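Local coordinates for probable antibiotics synthesis protein (Thermus thermophilus, PDB 1V70) that is of unknown function but is a cupin-family protein that probably binds a metal ion and may take part in antibiotic synthesis, at residues L29-L35 / A95-T101; Y53-E59 / L71-M75. All blocks are in the same frame, centred on the assembly; numbering follows the deposited sequence. Where two conformers were deposited one is given.

Interaction 1: L29-L35 / A95-T101; sequences LYDLYAL and ALLLVVT
The ring of Tyr-33 carries Val-99 on one face: CG2 stands 3.5 Å from the ring centroid and only 12° off the normal, a CH-pi contact, while CG1 of the same valine reaches the phenol end near CZ and OH. With CG turned beside the backbone N (chi1 -78°), the ring leans along the sheet across the diagonal neighbour instead of over its direct partner Leu-97, and Gln-41 binds its hydroxyl. The Tyr-30 ring, on the other side of the sheet, is met obliquely by two branches: Leu-98 CD1 lies 3.5 Å from Tyr-30 CE2, and Val-100 CG2 lies 3.7 Å from Tyr-30 CD1. CG anti to the backbone N swings this ring toward strand 95-101. Leu-32 CD2 continues that apolar row at 4.1 Å from Leu-98 CD1. Between the two faces, eight backbone hydrogen bonds join the antiparallel strands in an unbroken register from Leu-29/Thr-101 to Leu-35/Ala-95; Val-99 N to Asp-31 O is almost straight at 177°. A water sits 3.0 Å from Asp-31 OD2 and 2.7 Å from Thr-101 OG1, and can bridge them. These are central strands of a cupin sheet, flanked by strands 18-25 and 50-55. Leu-6 and Leu-9 of helix 6-9 pack on Leu-32, and Leu-98 and Val-100 meet their own counterparts in the second subunit.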
loop_
_atom_site.group_PDB
_atom_site.type_symbol
_atom_site.label_atom_id
_atom_site.label_comp_id
_atom_site.label_asym_id
_atom_site.label_seq_id
_atom_site.Cartn_x
_atom_site.Cartn_y
_atom_site.Cartn_z
ATOM N N LEU A 29 6.916 5.577 -5.106
ATOM C CA LEU A 29 7.728 4.381 -4.982
ATOM C C LEU A 29 6.803 3.411 -4.260
ATOM O O LEU A 29 6.185 3.763 -3.255
ATOM C CB LEU A 29 8.973 4.627 -4.130
ATOM C CG LEU A 29 10.062 5.528 -4.714
ATOM C CD1 LEU A 29 11.238 5.561 -3.752
ATOM C CD2 LEU A 29 10.504 5.006 -6.076
ATOM N N TYR A 30 6.683 2.204 -4.794
ATOM C CA TYR A 30 5.828 1.175 -4.209
ATOM C C TYR A 30 6.796 0.019 -4.009
ATOM O O TYR A 30 7.143 -0.686 -4.961
ATOM C CB TYR A 30 4.722 0.811 -5.202
ATOM C CG TYR A 30 3.519 0.120 -4.599
ATOM C CD1 TYR A 30 2.448 0.853 -4.075
ATOM C CD2 TYR A 30 3.437 -1.268 -4.580
ATOM C CE1 TYR A 30 1.321 0.207 -3.552
ATOM C CE2 TYR A 30 2.323 -1.919 -4.065
ATOM C CZ TYR A 30 1.267 -1.178 -3.556
ATOM O OH TYR A 30 0.158 -1.840 -3.081
ATOM N N ASP A 31 7.245 -0.157 -2.768
ATOM C CA ASP A 31 8.239 -1.173 -2.438
ATOM C C ASP A 31 7.854 -2.140 -1.340
ATOM O O ASP A 31 6.894 -1.930 -0.601
ATOM C CB ASP A 31 9.534 -0.506 -1.952
ATOM C CG ASP A 31 10.052 0.552 -2.890
ATOM O OD1 ASP A 31 10.130 0.282 -4.100
ATOM O OD2 ASP A 31 10.400 1.655 -2.408
ATOM N N LEU A 32 8.646 -3.200 -1.238
ATOM C CA LEU A 32 8.508 -4.169 -0.169
ATOM C C LEU A 32 9.813 -4.039 0.610
ATOM O O LEU A 32 10.886 -3.936 0.009
ATOM C CB LEU A 32 8.412 -5.602 -0.697
ATOM C CG LEU A 32 7.144 -6.075 -1.401
ATOM C CD1 LEU A 32 7.328 -7.531 -1.813
ATOM C CD2 LEU A 32 5.942 -5.929 -0.476
ATOM N N TYR A 33 9.728 -3.996 1.933
ATOM C CA TYR A 33 10.932 -3.953 2.761
ATOM C C TYR A 33 10.930 -5.288 3.487
ATOM O O TYR A 33 9.937 -5.652 4.114
ATOM C CB TYR A 33 10.885 -2.839 3.808
ATOM C CG TYR A 33 11.168 -1.434 3.323
ATOM C CD1 TYR A 33 11.375 -0.409 4.245
ATOM C CD2 TYR A 33 11.194 -1.110 1.962
ATOM C CE1 TYR A 33 11.595 0.903 3.837
ATOM C CE2 TYR A 33 11.415 0.209 1.539
ATOM C CZ TYR A 33 11.613 1.207 2.487
ATOM O OH TYR A 33 11.813 2.515 2.100
ATOM N N ALA A 34 12.031 -6.025 3.392
ATOM C CA ALA A 34 12.145 -7.319 4.050
ATOM C C ALA A 34 13.244 -7.198 5.092
ATOM O O ALA A 34 14.413 -6.983 4.756
ATOM C CB ALA A 34 12.487 -8.403 3.031
ATOM N N LEU A 35 12.857 -7.330 6.357
ATOM C CA LEU A 35 13.790 -7.193 7.466
ATOM C C LEU A 35 13.985 -8.454 8.288
ATOM O O LEU A 35 13.034 -9.008 8.835
ATOM C CB LEU A 35 13.330 -6.083 8.422
ATOM C CG LEU A 35 13.159 -4.645 7.929
ATOM C CD1 LEU A 35 11.857 -4.502 7.155
ATOM C CD2 LEU A 35 13.148 -3.709 9.133
ATOM N N ALA A 95 10.305 -9.879 9.055
ATOM C CA ALA A 95 9.164 -8.993 8.884
ATOM C C ALA A 95 9.159 -8.505 7.443
ATOM O O ALA A 95 10.219 -8.318 6.838
ATOM C CB ALA A 95 9.257 -7.807 9.844
ATOM N N LEU A 96 7.962 -8.317 6.897
ATOM C CA LEU A 96 7.788 -7.843 5.530
ATOM C C LEU A 96 6.819 -6.670 5.551
ATOM O O LEU A 96 5.731 -6.770 6.113
ATOM C CB LEU A 96 7.212 -8.947 4.639
ATOM C CG LEU A 96 7.211 -8.655 3.135
ATOM C CD1 LEU A 96 8.644 -8.501 2.640
ATOM C CD2 LEU A 96 6.518 -9.788 2.399
ATOM N N LEU A 97 7.219 -5.570 4.924
ATOM C CA LEU A 97 6.394 -4.369 4.883
ATOM C C LEU A 97 6.134 -3.918 3.460
ATOM O O LEU A 97 6.968 -4.120 2.579
ATOM C CB LEU A 97 7.100 -3.215 5.600
ATOM C CG LEU A 97 7.738 -3.494 6.959
ATOM C CD1 LEU A 97 8.488 -2.258 7.426
ATOM C CD2 LEU A 97 6.665 -3.903 7.953
ATOM N N LEU A 98 4.967 -3.320 3.249
ATOM C CA LEU A 98 4.608 -2.730 1.969
ATOM C C LEU A 98 4.837 -1.253 2.295
ATOM O O LEU A 98 4.224 -0.710 3.227
ATOM C CB LEU A 98 3.142 -2.999 1.631
ATOM C CG LEU A 98 2.617 -2.340 0.351
ATOM C CD1 LEU A 98 3.470 -2.738 -0.843
ATOM C CD2 LEU A 98 1.172 -2.752 0.134
ATOM N N VAL A 99 5.734 -0.616 1.551
ATOM C CA VAL A 99 6.095 0.774 1.804
ATOM C C VAL A 99 5.864 1.655 0.591
ATOM O O VAL A 99 6.348 1.357 -0.505
ATOM C CB VAL A 99 7.584 0.870 2.216
ATOM C CG1 VAL A 99 7.915 2.278 2.689
ATOM C CG2 VAL A 99 7.890 -0.151 3.301
ATOM N N VAL A 100 5.131 2.743 0.793
ATOM C CA VAL A 100 4.832 3.674 -0.284
ATOM C C VAL A 100 5.401 5.047 0.041
ATOM O O VAL A 100 5.202 5.568 1.141
ATOM C CB VAL A 100 3.309 3.812 -0.499
ATOM C CG1 VAL A 100 3.029 4.766 -1.656
ATOM C CG2 VAL A 100 2.693 2.451 -0.776
ATOM N N THR A 101 6.116 5.624 -0.919
ATOM C CA THR A 101 6.714 6.944 -0.756
ATOM C C THR A 101 6.244 7.798 -1.926
ATOM O O THR A 101 6.321 7.373 -3.079
ATOM C CB THR A 101 8.252 6.871 -0.782
ATOM O OG1 THR A 101 8.704 5.906 0.176
ATOM C CG2 THR A 101 8.854 8.230 -0.445
HETATM O O HOH W 1 8.526 3.330 -0.702
#

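Interaction 2: Y53-E59 / L71-M75; sequences YYALEGE and LAPGM
A type II beta turn from Ala-72 to Met-75, leading from strand 67-71 into strand 75-79, docks against the corner where the chain leaves strand 50-55 of the cupin fold. Two backbone hydrogen bonds fasten it to Ala-55: Ala-55 N gives to Met-75 O at 3.0 Å and 169°, and Gly-74 N gives to Ala-55 O at 3.0 Å. The turn is closed by Met-75 N bonding to Ala-72 O. Gly-74 sits at positive phi, where a side chain would be jammed against the preceding carbonyl oxygen. The Ala-55 methyl points into the turn, with CB 3.3 Å from Ala-72 O and 4.0 Å from Leu-71 CG. With its CG anti to the backbone N (chi1 -157°), Leu-71 also brings CD2 to 3.9 Å from Tyr-53 CB. The Tyr-54 side chain leaves its CA away from the turn, but CG anti to the backbone N brings the ring back beside Gly-74, with OH 3.5 Å from Gly-74 CA. Farther along, the Pro-73 ring lies against the loop, its CD 3.1 Å from Gly-58 O, a buried carbonyl oxygen that has no hydrogen-bond partner. Leu-56 and Glu-57 both face Leu-96 in a classic beta bulge, next to strand 95-102. At the end of the turn, Met-75 pairs with an antiparallel strand of the second subunit, whose Lys-7 binds Pro-73 O, while Leu-71 pairs with and touches Val-60 of the adjacent strand 60-64.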
loop_
_atom_site.group_PDB
_atom_site.type_symbol
_atom_site.label_atom_id
_atom_site.label_comp_id
_atom_site.label_asym_id
_atom_site.label_seq_id
_atom_site.Cartn_x
_atom_site.Cartn_y
_atom_site.Cartn_z
ATOM N N TYR A 53 4.116 3.002 5.996
ATOM C CA TYR A 53 4.572 1.633 6.231
ATOM C C TYR A 53 3.345 0.791 6.559
ATOM O O TYR A 53 2.522 1.197 7.383
ATOM C CB TYR A 53 5.491 1.554 7.451
ATOM C CG TYR A 53 6.801 2.296 7.359
ATOM C CD1 TYR A 53 7.885 1.767 6.657
ATOM C CD2 TYR A 53 6.981 3.495 8.042
ATOM C CE1 TYR A 53 9.118 2.412 6.648
ATOM C CE2 TYR A 53 8.206 4.149 8.038
ATOM C CZ TYR A 53 9.269 3.602 7.346
ATOM O OH TYR A 53 10.491 4.234 7.380
ATOM N N TYR A 54 3.219 -0.373 5.931
ATOM C CA TYR A 54 2.111 -1.288 6.206
ATOM C C TYR A 54 2.726 -2.659 6.482
ATOM O O TYR A 54 3.521 -3.159 5.684
ATOM C CB TYR A 54 1.158 -1.380 5.013
ATOM C CG TYR A 54 0.082 -2.434 5.190
ATOM C CD1 TYR A 54 -0.975 -2.241 6.078
ATOM C CD2 TYR A 54 0.142 -3.641 4.492
ATOM C CE1 TYR A 54 -1.947 -3.226 6.268
ATOM C CE2 TYR A 54 -0.823 -4.631 4.676
ATOM C CZ TYR A 54 -1.863 -4.415 5.564
ATOM O OH TYR A 54 -2.826 -5.384 5.742
ATOM N N ALA A 55 2.377 -3.260 7.614
ATOM C CA ALA A 55 2.931 -4.567 7.965
ATOM C C ALA A 55 2.186 -5.731 7.312
ATOM O O ALA A 55 0.994 -5.934 7.551
ATOM C CB ALA A 55 2.944 -4.736 9.490
ATOM N N LEU A 56 2.901 -6.488 6.481
ATOM C CA LEU A 56 2.336 -7.648 5.796
ATOM C C LEU A 56 2.557 -8.903 6.637
ATOM O O LEU A 56 1.664 -9.742 6.768
ATOM C CB LEU A 56 3.000 -7.836 4.429
ATOM C CG LEU A 56 2.746 -6.755 3.378
ATOM C CD1 LEU A 56 3.736 -6.922 2.233
ATOM C CD2 LEU A 56 1.309 -6.844 2.879
ATOM N N GLU A 57 3.758 -9.026 7.196
ATOM C CA GLU A 57 4.167 -10.188 8.005
ATOM C C GLU A 57 5.098 -9.733 9.107
ATOM O O GLU A 57 5.933 -8.856 8.929
ATOM C CB GLU A 57 4.896 -11.249 7.159
ATOM C CG GLU A 57 4.114 -11.764 5.952
ATOM C CD GLU A 57 4.837 -12.958 5.340
ATOM O OE1 GLU A 57 6.046 -12.881 5.176
ATOM O OE2 GLU A 57 4.178 -13.945 5.036
ATOM N N GLY A 58 5.011 -10.370 10.269
ATOM C CA GLY A 58 5.906 -10.043 11.361
ATOM C C GLY A 58 5.575 -8.729 12.034
ATOM O O GLY A 58 4.534 -8.120 11.770
ATOM N N GLU A 59 6.465 -8.286 12.913
ATOM C CA GLU A 59 6.236 -7.014 13.574
ATOM C C GLU A 59 7.531 -6.213 13.647
ATOM O O GLU A 59 8.622 -6.754 13.779
ATOM C CB GLU A 59 5.662 -7.272 14.980
ATOM C CG GLU A 59 6.631 -8.016 15.909
ATOM C CD GLU A 59 5.956 -8.337 17.228
ATOM O OE1 GLU A 59 6.643 -8.434 18.235
ATOM O OE2 GLU A 59 4.743 -8.535 17.229
ATOM N N LEU A 71 4.292 -2.050 14.987
ATOM C CA LEU A 71 3.465 -2.279 13.818
ATOM C C LEU A 71 3.336 -3.779 13.563
ATOM O O LEU A 71 4.303 -4.432 13.160
ATOM C CB LEU A 71 4.103 -1.588 12.611
ATOM C CG LEU A 71 3.222 -1.222 11.417
ATOM C CD1 LEU A 71 2.261 -0.100 11.809
ATOM C CD2 LEU A 71 4.108 -0.782 10.260
ATOM N N ALA A 72 2.144 -4.316 13.822
ATOM C CA ALA A 72 1.846 -5.732 13.616
ATOM C C ALA A 72 1.076 -5.874 12.300
ATOM O O ALA A 72 0.566 -4.890 11.765
ATOM C CB ALA A 72 1.015 -6.268 14.781
ATOM N N PRO A 73 0.966 -7.103 11.767
ATOM C CA PRO A 73 0.254 -7.311 10.502
ATOM C C PRO A 73 -1.119 -6.646 10.440
ATOM O O PRO A 73 -1.947 -6.818 11.337
ATOM C CB PRO A 73 0.175 -8.832 10.398
ATOM C CG PRO A 73 1.432 -9.272 11.079
ATOM C CD PRO A 73 1.459 -8.385 12.304
ATOM N N GLY A 74 -1.347 -5.886 9.371
ATOM C CA GLY A 74 -2.614 -5.200 9.190
ATOM C C GLY A 74 -2.594 -3.751 9.640
ATOM O O GLY A 74 -3.547 -3.011 9.400
ATOM N N MET A 75 -1.507 -3.345 10.289
ATOM C CA MET A 75 -1.366 -1.975 10.773
ATOM C C MET A 75 -0.507 -1.128 9.844
ATOM O O MET A 75 0.441 -1.626 9.229
ATOM C CB MET A 75 -0.745 -1.968 12.172
ATOM C CG MET A 75 -1.631 -2.575 13.251
ATOM S SD MET A 75 -0.805 -2.719 14.850
ATOM C CE MET A 75 -0.613 -0.990 15.300
#

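The two contacts, with centres 10 Å apart, share one antiparallel sheet, where strand 95-102 of interaction 1 runs beside strand 50-55 of interaction 2. Backbone bonds probably join them directly: Leu-98 N is 2.8 Å from Tyr-54 O, and Leu-56 N is 2.9 Å from Leu-96 O. Along the chain, interaction 2 is nested inside the long loop closed by interaction 1; the second strand of interaction 1, 95-102, lies between 28-35 and 50-55 in the sheet. Interaction 1 forms the middle of this sheet; interaction 2 lies where strand 50-55 gives way to the second sheet of the cupin. Both touch the second subunit, so the same sheet contributes to the dimer.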